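Local coordinates for protein hydroxyethylthiazole kinase (Pyrococcus horikoshii, PDB 3HPD) that probably phosphorylates the hydroxyl group of 4-methyl-5-beta-hydroxyethylthiazole with ATP and magnesium, a step in the biosynthesis of thiamine diphosphate, at residues G119-G122 with E123-L127; Y170-G174 with R175-A179; C195-A198 with A199-A203; E209-K212 with A213-A217. One frame throughout, in Å; residues are numbered along the deposited sequence.

Contact 1 (G119-G122 with E123-L127)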
loop_
_atom_site.group_PDB
_atom_site.type_symbol
_atom_site.label_atom_id
_atom_site.label_comp_id
_atom_site.label_asym_id
_atom_site.label_seq_id
_atom_site.Cartn_x
_atom_site.Cartn_y
_atom_site.Cartn_z
ATOM N N GLY A 119 -10.074 -19.717 -0.014
ATOM C CA GLY A 119 -11.039 -18.640 -0.050
ATOM C C GLY A 119 -12.129 -18.797 0.977
ATOM O O GLY A 119 -12.125 -19.780 1.717
ATOM N N ASN A 120 -13.062 -17.848 1.039
ATOM C CA ASN A 120 -14.152 -17.971 2.001
ATOM C C ASN A 120 -15.267 -18.833 1.417
ATOM O O ASN A 120 -15.187 -19.277 0.272
ATOM C CB ASN A 120 -14.698 -16.596 2.415
ATOM C CG ASN A 120 -15.261 -15.808 1.252
ATOM O OD1 ASN A 120 -15.909 -16.359 0.364
ATOM N ND2 ASN A 120 -15.031 -14.498 1.265
ATOM N N PHE A 121 -16.308 -19.070 2.206
ATOM C CA PHE A 121 -17.414 -19.911 1.765
ATOM C C PHE A 121 -18.048 -19.471 0.446
ATOM O O PHE A 121 -18.239 -20.284 -0.453
ATOM C CB PHE A 121 -18.497 -19.977 2.842
ATOM C CG PHE A 121 -19.512 -21.056 2.603
ATOM C CD1 PHE A 121 -19.311 -22.341 3.097
ATOM C CD2 PHE A 121 -20.651 -20.799 1.848
ATOM C CE1 PHE A 121 -20.229 -23.356 2.841
ATOM C CE2 PHE A 121 -21.575 -21.807 1.584
ATOM C CZ PHE A 121 -21.363 -23.087 2.083
ATOM N N GLY A 122 -18.374 -18.187 0.334
ATOM C CA GLY A 122 -18.994 -17.690 -0.882
ATOM C C GLY A 122 -18.153 -17.875 -2.132
ATOM O O GLY A 122 -18.666 -18.276 -3.181
ATOM N N GLU A 123 -16.859 -17.593 -2.023
ATOM C CA GLU A 123 -15.951 -17.718 -3.159
ATOM C C GLU A 123 -15.784 -19.158 -3.623
ATOM O O GLU A 123 -15.898 -19.445 -4.813
ATOM C CB GLU A 123 -14.583 -17.114 -2.808
ATOM C CG GLU A 123 -14.666 -15.649 -2.386
ATOM C CD GLU A 123 -13.364 -15.108 -1.819
ATOM O OE1 GLU A 123 -12.603 -15.886 -1.201
ATOM O OE2 GLU A 123 -13.108 -13.890 -1.967
ATOM N N ILE A 124 -15.522 -20.069 -2.692
ATOM C CA ILE A 124 -15.342 -21.464 -3.065
ATOM C C ILE A 124 -16.647 -22.107 -3.536
ATOM O O ILE A 124 -16.645 -22.915 -4.460
ATOM C CB ILE A 124 -14.757 -22.291 -1.899
ATOM C CG1 ILE A 124 -13.453 -21.653 -1.411
ATOM C CG2 ILE A 124 -14.497 -23.722 -2.357
ATOM C CD1 ILE A 124 -12.416 -21.417 -2.511
ATOM N N SER A 125 -17.764 -21.743 -2.916
ATOM C CA SER A 125 -19.040 -22.318 -3.324
ATOM C C SER A 125 -19.391 -21.850 -4.735
ATOM O O SER A 125 -19.964 -22.601 -5.519
ATOM C CB SER A 125 -20.148 -21.928 -2.340
ATOM O OG SER A 125 -20.324 -20.525 -2.292
ATOM N N ALA A 126 -19.033 -20.611 -5.059
ATOM C CA ALA A 126 -19.309 -20.070 -6.385
ATOM C C ALA A 126 -18.471 -20.781 -7.447
ATOM O O ALA A 126 -18.941 -21.023 -8.559
ATOM C CB ALA A 126 -19.028 -18.573 -6.411
ATOM N N LEU A 127 -17.232 -21.116 -7.100
ATOM C CA LEU A 127 -16.337 -21.801 -8.030
ATOM C C LEU A 127 -16.777 -23.238 -8.284
ATOM O O LEU A 127 -16.726 -23.721 -9.414
ATOM C CB LEU A 127 -14.902 -21.798 -7.493
ATOM C CG LEU A 127 -14.197 -20.440 -7.425
ATOM C CD1 LEU A 127 -12.827 -20.608 -6.779
ATOM C CD2 LEU A 127 -14.060 -19.863 -8.828
#
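N120 and E123 form a textbook capping box where strand 116-120 turns into helix 121-131, the side chain of each accepting the backbone N-H of the other. As N-cap residue, N120 offers its side-chain oxygen, OD1 lying 2.9 Å from E123 N in a bond bent little from straight (168°). E123 repays it: its OE1 takes the backbone N-H of N120, N to OE1 3.0 Å, on the anti side of the carboxylate and somewhat out of its plane. What lets N120 reach forward is its first torsion, chi1 61°, which sets CG between the backbone N and the carbonyl carbon. The side-chain carboxamide of N120 and the carboxylate of E123 then stack, their planes 30° apart. The other carboxylate oxygen, OE2, is bonded to the backbone amide of G95.

N120 also packs on T165, a predicted ATP-binding residue, and its side chain is about 4 Å from a bound phosphate, probably from the crystallisation liquor.

I124 N donates to N120 O at 3.1 Å. The hydroxyl of S125 stands between two carbonyls, OG being 2.8 Å from F121 O and 2.9 Å from G122 O; its single proton can serve one at a time. In the first turn E123 N is thus supplied by N120 OD1, and the negative charge of E123 near the helix start would be favoured by the helix dipole.

Contact 2 (Y170-G174 with R175-A179)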
loop_
_atom_site.group_PDB
_atom_site.type_symbol
_atom_site.label_atom_id
_atom_site.label_comp_id
_atom_site.label_asym_id
_atom_site.label_seq_id
_atom_site.Cartn_x
_atom_site.Cartn_y
_atom_site.Cartn_z
ATOM N N TYR A 170 -11.653 -24.935 7.365
ATOM C CA TYR A 170 -11.571 -26.337 6.977
ATOM C C TYR A 170 -10.584 -26.443 5.826
ATOM O O TYR A 170 -10.607 -25.634 4.897
ATOM C CB TYR A 170 -12.942 -26.872 6.557
ATOM C CG TYR A 170 -13.835 -27.127 7.742
ATOM C CD1 TYR A 170 -13.635 -28.239 8.559
ATOM C CD2 TYR A 170 -14.824 -26.216 8.099
ATOM C CE1 TYR A 170 -14.399 -28.433 9.705
ATOM C CE2 TYR A 170 -15.588 -26.397 9.240
ATOM C CZ TYR A 170 -15.369 -27.506 10.040
ATOM O OH TYR A 170 -16.109 -27.677 11.185
ATOM N N VAL A 171 -9.707 -27.436 5.907
ATOM C CA VAL A 171 -8.696 -27.665 4.882
ATOM C C VAL A 171 -8.762 -29.135 4.513
ATOM O O VAL A 171 -8.781 -29.992 5.396
ATOM C CB VAL A 171 -7.283 -27.362 5.421
ATOM C CG1 VAL A 171 -6.286 -27.292 4.271
ATOM C CG2 VAL A 171 -7.295 -26.064 6.208
ATOM N N SER A 172 -8.797 -29.427 3.217
ATOM C CA SER A 172 -8.865 -30.811 2.769
ATOM C C SER A 172 -8.169 -31.025 1.434
ATOM O O SER A 172 -8.136 -30.129 0.588
ATOM C CB SER A 172 -10.324 -31.253 2.639
ATOM O OG SER A 172 -10.412 -32.612 2.234
ATOM N N ASP A 173 -7.608 -32.215 1.257
ATOM C CA ASP A 173 -6.944 -32.564 0.010
ATOM C C ASP A 173 -7.811 -33.607 -0.685
ATOM O O ASP A 173 -7.401 -34.221 -1.668
ATOM C CB ASP A 173 -5.540 -33.121 0.272
ATOM C CG ASP A 173 -5.555 -34.430 1.048
ATOM O OD1 ASP A 173 -6.643 -34.885 1.456
ATOM O OD2 ASP A 173 -4.462 -35.001 1.251
ATOM N N GLY A 174 -9.019 -33.791 -0.158
ATOM C CA GLY A 174 -9.944 -34.753 -0.729
ATOM C C GLY A 174 -10.004 -36.060 0.036
ATOM O O GLY A 174 -11.011 -36.768 -0.011
ATOM N N ARG A 175 -8.928 -36.388 0.743
ATOM C CA ARG A 175 -8.877 -37.625 1.518
ATOM C C ARG A 175 -8.853 -37.335 3.016
ATOM O O ARG A 175 -9.550 -37.991 3.788
ATOM C CB ARG A 175 -7.636 -38.431 1.145
ATOM C CG ARG A 175 -7.449 -38.656 -0.344
ATOM C CD ARG A 175 -5.981 -38.912 -0.653
ATOM N NE ARG A 175 -5.127 -38.034 0.145
ATOM C CZ ARG A 175 -4.667 -38.334 1.358
ATOM N NH1 ARG A 175 -3.906 -37.470 2.017
ATOM N NH2 ARG A 175 -4.949 -39.512 1.905
ATOM N N ARG A 176 -8.035 -36.364 3.422
ATOM C CA ARG A 176 -7.927 -35.973 4.828
ATOM C C ARG A 176 -8.443 -34.550 4.994
ATOM O O ARG A 176 -8.372 -33.742 4.067
ATOM C CB ARG A 176 -6.474 -36.031 5.310
ATOM C CG ARG A 176 -5.863 -37.417 5.358
ATOM C CD ARG A 176 -4.426 -37.359 5.869
ATOM N NE ARG A 176 -4.350 -37.089 7.302
ATOM C CZ ARG A 176 -3.218 -36.852 7.960
ATOM N NH1 ARG A 176 -2.062 -36.847 7.313
ATOM N NH2 ARG A 176 -3.238 -36.635 9.269
ATOM N N THR A 177 -8.950 -34.242 6.181
ATOM C CA THR A 177 -9.485 -32.915 6.445
ATOM C C THR A 177 -9.125 -32.448 7.847
ATOM O O THR A 177 -9.121 -33.236 8.796
ATOM C CB THR A 177 -11.024 -32.906 6.286
ATOM O OG1 THR A 177 -11.367 -33.271 4.943
ATOM C CG2 THR A 177 -11.593 -31.522 6.582
ATOM N N PHE A 178 -8.816 -31.159 7.964
ATOM C CA PHE A 178 -8.466 -30.554 9.241
ATOM C C PHE A 178 -9.374 -29.366 9.517
ATOM O O PHE A 178 -9.797 -28.668 8.594
ATOM C CB PHE A 178 -7.015 -30.067 9.229
ATOM C CG PHE A 178 -6.003 -31.164 9.360
ATOM C CD1 PHE A 178 -5.608 -31.617 10.616
ATOM C CD2 PHE A 178 -5.441 -31.746 8.230
ATOM C CE1 PHE A 178 -4.667 -32.636 10.743
ATOM C CE2 PHE A 178 -4.499 -32.767 8.345
ATOM C CZ PHE A 178 -4.111 -33.211 9.605
ATOM N N ALA A 179 -9.670 -29.146 10.792
ATOM C CA ALA A 179 -10.495 -28.023 11.213
ATOM C C ALA A 179 -9.611 -27.128 12.070
ATOM O O ALA A 179 -8.924 -27.609 12.972
ATOM C CB ALA A 179 -11.685 -28.515 12.023
#
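D173 and R175 face each other across the tight turn of a hairpin, and their side chains account for much of what the two halves bury against each other. The carboxylate divides its work. D173 OD1 accepts two backbone amides, R175 N and R176 N, each at 2.8 Å, the first from the anti side and the second from the syn side, so the aspartate ties down the turn itself. OD2 turns to the arginine head: NH1 of R175 comes within 2.6 Å of D173 OD2 in a salt bridge that uses the syn lone pair, and NE adds a weak bond to the same oxygen. A bend at chi3 (-40°) folds the arginine back over the turn, with its guanidinium plane 62° from that of the carboxylate. G174, with phi at 101°, takes a backbone conformation that suits glycine, and G174 N donates to S172 OG at 3.0 Å, an ST turn.

The motif is the antiparallel beta hairpin of strands 169-172 and 177-180, in the mixed sheet of this ribokinase-like fold. V171 and F178 form its hydrogen-bonded pair, F178 N lying 2.8 Å from V171 O. On the face shared by Y170, S172, T177 and A179, the Y170 ring rests its CE1 3.6 Å from A179 CB, while S172 OG and T177 OG1 approach to 2.9 Å. R176 sends its guanidinium out to a salt bridge with E262, and one of its faces lies against F178 CE2.

Contact 3 (C195-A198 with A199-A203)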
loop_
_atom_site.group_PDB
_atom_site.type_symbol
_atom_site.label_atom_id
_atom_site.label_comp_id
_atom_site.label_asym_id
_atom_site.label_seq_id
_atom_site.Cartn_x
_atom_site.Cartn_y
_atom_site.Cartn_z
ATOM N N CYS A 195 -5.891 -12.721 2.432
ATOM C CA CYS A 195 -4.821 -12.621 1.447
ATOM C C CYS A 195 -3.475 -12.815 2.141
ATOM O O CYS A 195 -2.533 -13.339 1.548
ATOM C CB CYS A 195 -4.875 -11.265 0.739
ATOM S SG CYS A 195 -6.428 -10.985 -0.178
ATOM N N MET A 196 -3.388 -12.386 3.397
ATOM C CA MET A 196 -2.158 -12.567 4.159
ATOM C C MET A 196 -1.955 -14.066 4.344
ATOM O O MET A 196 -0.843 -14.574 4.218
ATOM C CB MET A 196 -2.259 -11.905 5.535
ATOM C CG MET A 196 -2.277 -10.387 5.513
ATOM S SD MET A 196 -2.446 -9.736 7.193
ATOM C CE MET A 196 -2.004 -8.028 6.940
ATOM N N VAL A 197 -3.041 -14.771 4.646
ATOM C CA VAL A 197 -2.972 -16.215 4.844
ATOM C C VAL A 197 -2.535 -16.926 3.564
ATOM O O VAL A 197 -1.763 -17.881 3.613
ATOM C CB VAL A 197 -4.332 -16.785 5.312
ATOM C CG1 VAL A 197 -4.271 -18.302 5.367
ATOM C CG2 VAL A 197 -4.673 -16.234 6.686
ATOM N N ALA A 198 -3.025 -16.460 2.419
ATOM C CA ALA A 198 -2.643 -17.067 1.144
ATOM C C ALA A 198 -1.149 -16.872 0.914
ATOM O O ALA A 198 -0.452 -17.788 0.473
ATOM C CB ALA A 198 -3.437 -16.441 0.001
ATOM N N ALA A 199 -0.652 -15.675 1.221
ATOM C CA ALA A 199 0.769 -15.379 1.048
ATOM C C ALA A 199 1.623 -16.241 1.977
ATOM O O ALA A 199 2.659 -16.770 1.567
ATOM C CB ALA A 199 1.038 -13.895 1.313
ATOM N N LEU A 200 1.190 -16.385 3.226
ATOM C CA LEU A 200 1.928 -17.197 4.194
ATOM C C LEU A 200 1.914 -18.660 3.766
ATOM O O LEU A 200 2.898 -19.380 3.949
ATOM C CB LEU A 200 1.307 -17.063 5.588
ATOM C CG LEU A 200 1.358 -15.665 6.213
ATOM C CD1 LEU A 200 0.597 -15.669 7.525
ATOM C CD2 LEU A 200 2.803 -15.244 6.428
ATOM N N THR A 201 0.790 -19.097 3.207
ATOM C CA THR A 201 0.662 -20.470 2.735
ATOM C C THR A 201 1.726 -20.713 1.667
ATOM O O THR A 201 2.266 -21.814 1.553
ATOM C CB THR A 201 -0.737 -20.724 2.140
ATOM O OG1 THR A 201 -1.719 -20.611 3.178
ATOM C CG2 THR A 201 -0.816 -22.118 1.524
ATOM N N GLY A 202 2.024 -19.678 0.888
ATOM C CA GLY A 202 3.043 -19.805 -0.139
ATOM C C GLY A 202 4.381 -20.177 0.474
ATOM O O GLY A 202 5.141 -20.964 -0.098
ATOM N N ALA A 203 4.679 -19.609 1.640
ATOM C CA ALA A 203 5.931 -19.909 2.326
ATOM C C ALA A 203 5.921 -21.342 2.862
ATOM O O ALA A 203 6.899 -22.072 2.719
ATOM C CB ALA A 203 6.157 -18.922 3.471
#
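C195 gives its carbonyl to A199, A199 N lying 3.0 Å from C195 O, the first of a run of ordinary helical bonds through the buried helix 193-205. M196 follows with the same bond to L200, M196 O to L200 N 2.9 Å, and L200 adds a close carbon-to-carbonyl contact: its CG sits 3.2 Å from M196 O because chi1 at -64° keeps it beside its own backbone N, against that carbonyl oxygen. The thioether of M196 runs away from residues 199-203, and the M196 side chain packs on H239 and Y243.

The V197 carbonyl receives the side-chain hydrogen bond. Its oxygen is gripped twice, by T201 N at 2.9 Å and by T201 OG1 at 2.8 Å, the two donors arriving from opposite faces of the carbonyl plane and the hydroxyl standing well above it (36° out). The threonine hydroxyl thereby donates its proton within its own helix. A198 O takes G202 N at 3.1 Å.

The A198 side chain is about 4 Å from that of K118, a predicted ATP-binding residue, and C195 lies near G192, predicted to bind substrate. C195 packs on N23, V26 and V94. Three helices surround this turn: M196, A199, L200 and A203 meet helix 27-37, V197, L200 and T201 lie against helix 210-231, and M196 and L200 touch helix 235-248, so the segment runs near the centre of the chain.

Contact 4 (E209-K212 with A213-A217)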
loop_
_atom_site.group_PDB
_atom_site.type_symbol
_atom_site.label_atom_id
_atom_site.label_comp_id
_atom_site.label_asym_id
_atom_site.label_seq_id
_atom_site.Cartn_x
_atom_site.Cartn_y
_atom_site.Cartn_z
ATOM N N GLU A 209 4.162 -30.439 2.276
ATOM C CA GLU A 209 3.030 -30.731 1.401
ATOM C C GLU A 209 1.830 -29.819 1.661
ATOM O O GLU A 209 1.609 -29.377 2.786
ATOM C CB GLU A 209 2.640 -32.206 1.517
ATOM C CG GLU A 209 3.654 -33.132 0.845
ATOM C CD GLU A 209 3.842 -32.815 -0.634
ATOM O OE1 GLU A 209 2.909 -33.070 -1.427
ATOM O OE2 GLU A 209 4.921 -32.302 -1.005
ATOM N N PRO A 210 1.047 -29.525 0.607
ATOM C CA PRO A 210 -0.146 -28.670 0.593
ATOM C C PRO A 210 -1.133 -28.734 1.759
ATOM O O PRO A 210 -1.502 -27.696 2.310
ATOM C CB PRO A 210 -0.805 -29.025 -0.736
ATOM C CG PRO A 210 0.369 -29.268 -1.612
ATOM C CD PRO A 210 1.262 -30.119 -0.728
ATOM N N LEU A 211 -1.580 -29.930 2.132
ATOM C CA LEU A 211 -2.537 -30.032 3.230
ATOM C C LEU A 211 -1.950 -29.531 4.544
ATOM O O LEU A 211 -2.571 -28.733 5.244
ATOM C CB LEU A 211 -3.022 -31.476 3.398
ATOM C CG LEU A 211 -4.044 -31.672 4.523
ATOM C CD1 LEU A 211 -5.238 -30.748 4.306
ATOM C CD2 LEU A 211 -4.489 -33.129 4.566
ATOM N N LYS A 212 -0.753 -29.998 4.878
ATOM C CA LYS A 212 -0.094 -29.585 6.114
ATOM C C LYS A 212 0.368 -28.132 6.047
ATOM O O LYS A 212 0.355 -27.426 7.051
ATOM C CB LYS A 212 1.104 -30.491 6.406
ATOM C CG LYS A 212 0.727 -31.913 6.786
ATOM C CD LYS A 212 1.966 -32.779 6.939
ATOM C CE LYS A 212 1.613 -34.177 7.420
ATOM N NZ LYS A 212 2.832 -35.023 7.566
ATOM N N ALA A 213 0.773 -27.690 4.862
ATOM C CA ALA A 213 1.241 -26.317 4.681
ATOM C C ALA A 213 0.117 -25.314 4.927
ATOM O O ALA A 213 0.282 -24.346 5.673
ATOM C CB ALA A 213 1.799 -26.139 3.271
ATOM N N THR A 214 -1.028 -25.552 4.296
ATOM C CA THR A 214 -2.172 -24.662 4.438
ATOM C C THR A 214 -2.710 -24.682 5.868
ATOM O O THR A 214 -3.039 -23.635 6.429
ATOM C CB THR A 214 -3.294 -25.050 3.453
ATOM O OG1 THR A 214 -2.747 -25.160 2.131
ATOM C CG2 THR A 214 -4.387 -23.988 3.443
ATOM N N THR A 215 -2.797 -25.872 6.460
ATOM C CA THR A 215 -3.280 -25.995 7.832
ATOM C C THR A 215 -2.336 -25.230 8.756
ATOM O O THR A 215 -2.777 -24.527 9.664
ATOM C CB THR A 215 -3.338 -27.477 8.296
ATOM O OG1 THR A 215 -4.233 -28.213 7.454
ATOM C CG2 THR A 215 -3.821 -27.566 9.735
ATOM N N SER A 216 -1.033 -25.366 8.520
ATOM C CA SER A 216 -0.043 -24.675 9.343
ATOM C C SER A 216 -0.178 -23.160 9.221
ATOM O O SER A 216 -0.033 -22.433 10.203
ATOM C CB SER A 216 1.376 -25.089 8.940
ATOM O OG SER A 216 1.589 -26.469 9.176
ATOM N N ALA A 217 -0.453 -22.688 8.010
ATOM C CA ALA A 217 -0.597 -21.253 7.772
ATOM C C ALA A 217 -1.795 -20.693 8.530
ATOM O O ALA A 217 -1.717 -19.622 9.131
ATOM C CB ALA A 217 -0.753 -20.985 6.282
#
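T214, T215 and S216 each bend a hydroxyl back onto the carbonyl four residues earlier, in the first turns of helix 210-231. All three share one torsion: chi1 is near -60° in each, which places the hydroxyl oxygen beside the backbone N and anti to the carbonyl carbon, where it looks down the helix toward the preceding turn. T214 OG1 thus lies 2.8 Å from P210 O, T215 OG1 2.8 Å from L211 O, and S216 OG 2.6 Å from K212 O. In every case the residue's own amide binds the same oxygen, T214 N reaching P210 O at 3.0 Å and S216 N reaching K212 O at 2.9 Å. The hydroxyl and the amide come from opposite faces of the carbonyl plane, each tilted by about 30°, so that three successive carbonyls are doubly held.

L211 and T215 lie side by side. The CG of L211 is anti to the backbone N (chi1 -179°), and its CD1 runs beside the T215 side chain, both pointing the same way, with L211 CD1 4.2 Å from T215 OG1. A213 N binds E209 O at 2.8 Å, the opening bond of the helix, with E209 as its N-cap residue.

L211, T214 and T215 all lie on V171, while T214 also packs on T161 and A163 of strand 161-165, meets T201 and stands near K118, a predicted ATP-binding residue. This is a helix packed on the sheet of a ribokinase-like alpha/beta fold.

How the contacts relate
Contacts 3 and 4 lie in successive helices, 193-205 and 210-231, where buried hydroxyls bind carbonyls of their own helix, one in contact 3 and three in contact 4; they touch where T201 OG1 comes 3.3 Å from A217 CB. Contact 4 also packs on contact 2, V171 CG1 lying 3.6 Å from L211 CD1, so helix and hairpin share an apolar seam. From the chain centre, the centre of contact 3 is about 4 Å away, that of contact 4 about 9 Å, and those of contacts 1 and 2 about 14 and 15 Å. Contact 2 is nevertheless buried, contact 1 partly so. In both, carboxylates hold backbone amides, at a helix start and a hairpin turn. Both reach the same sheet without touching.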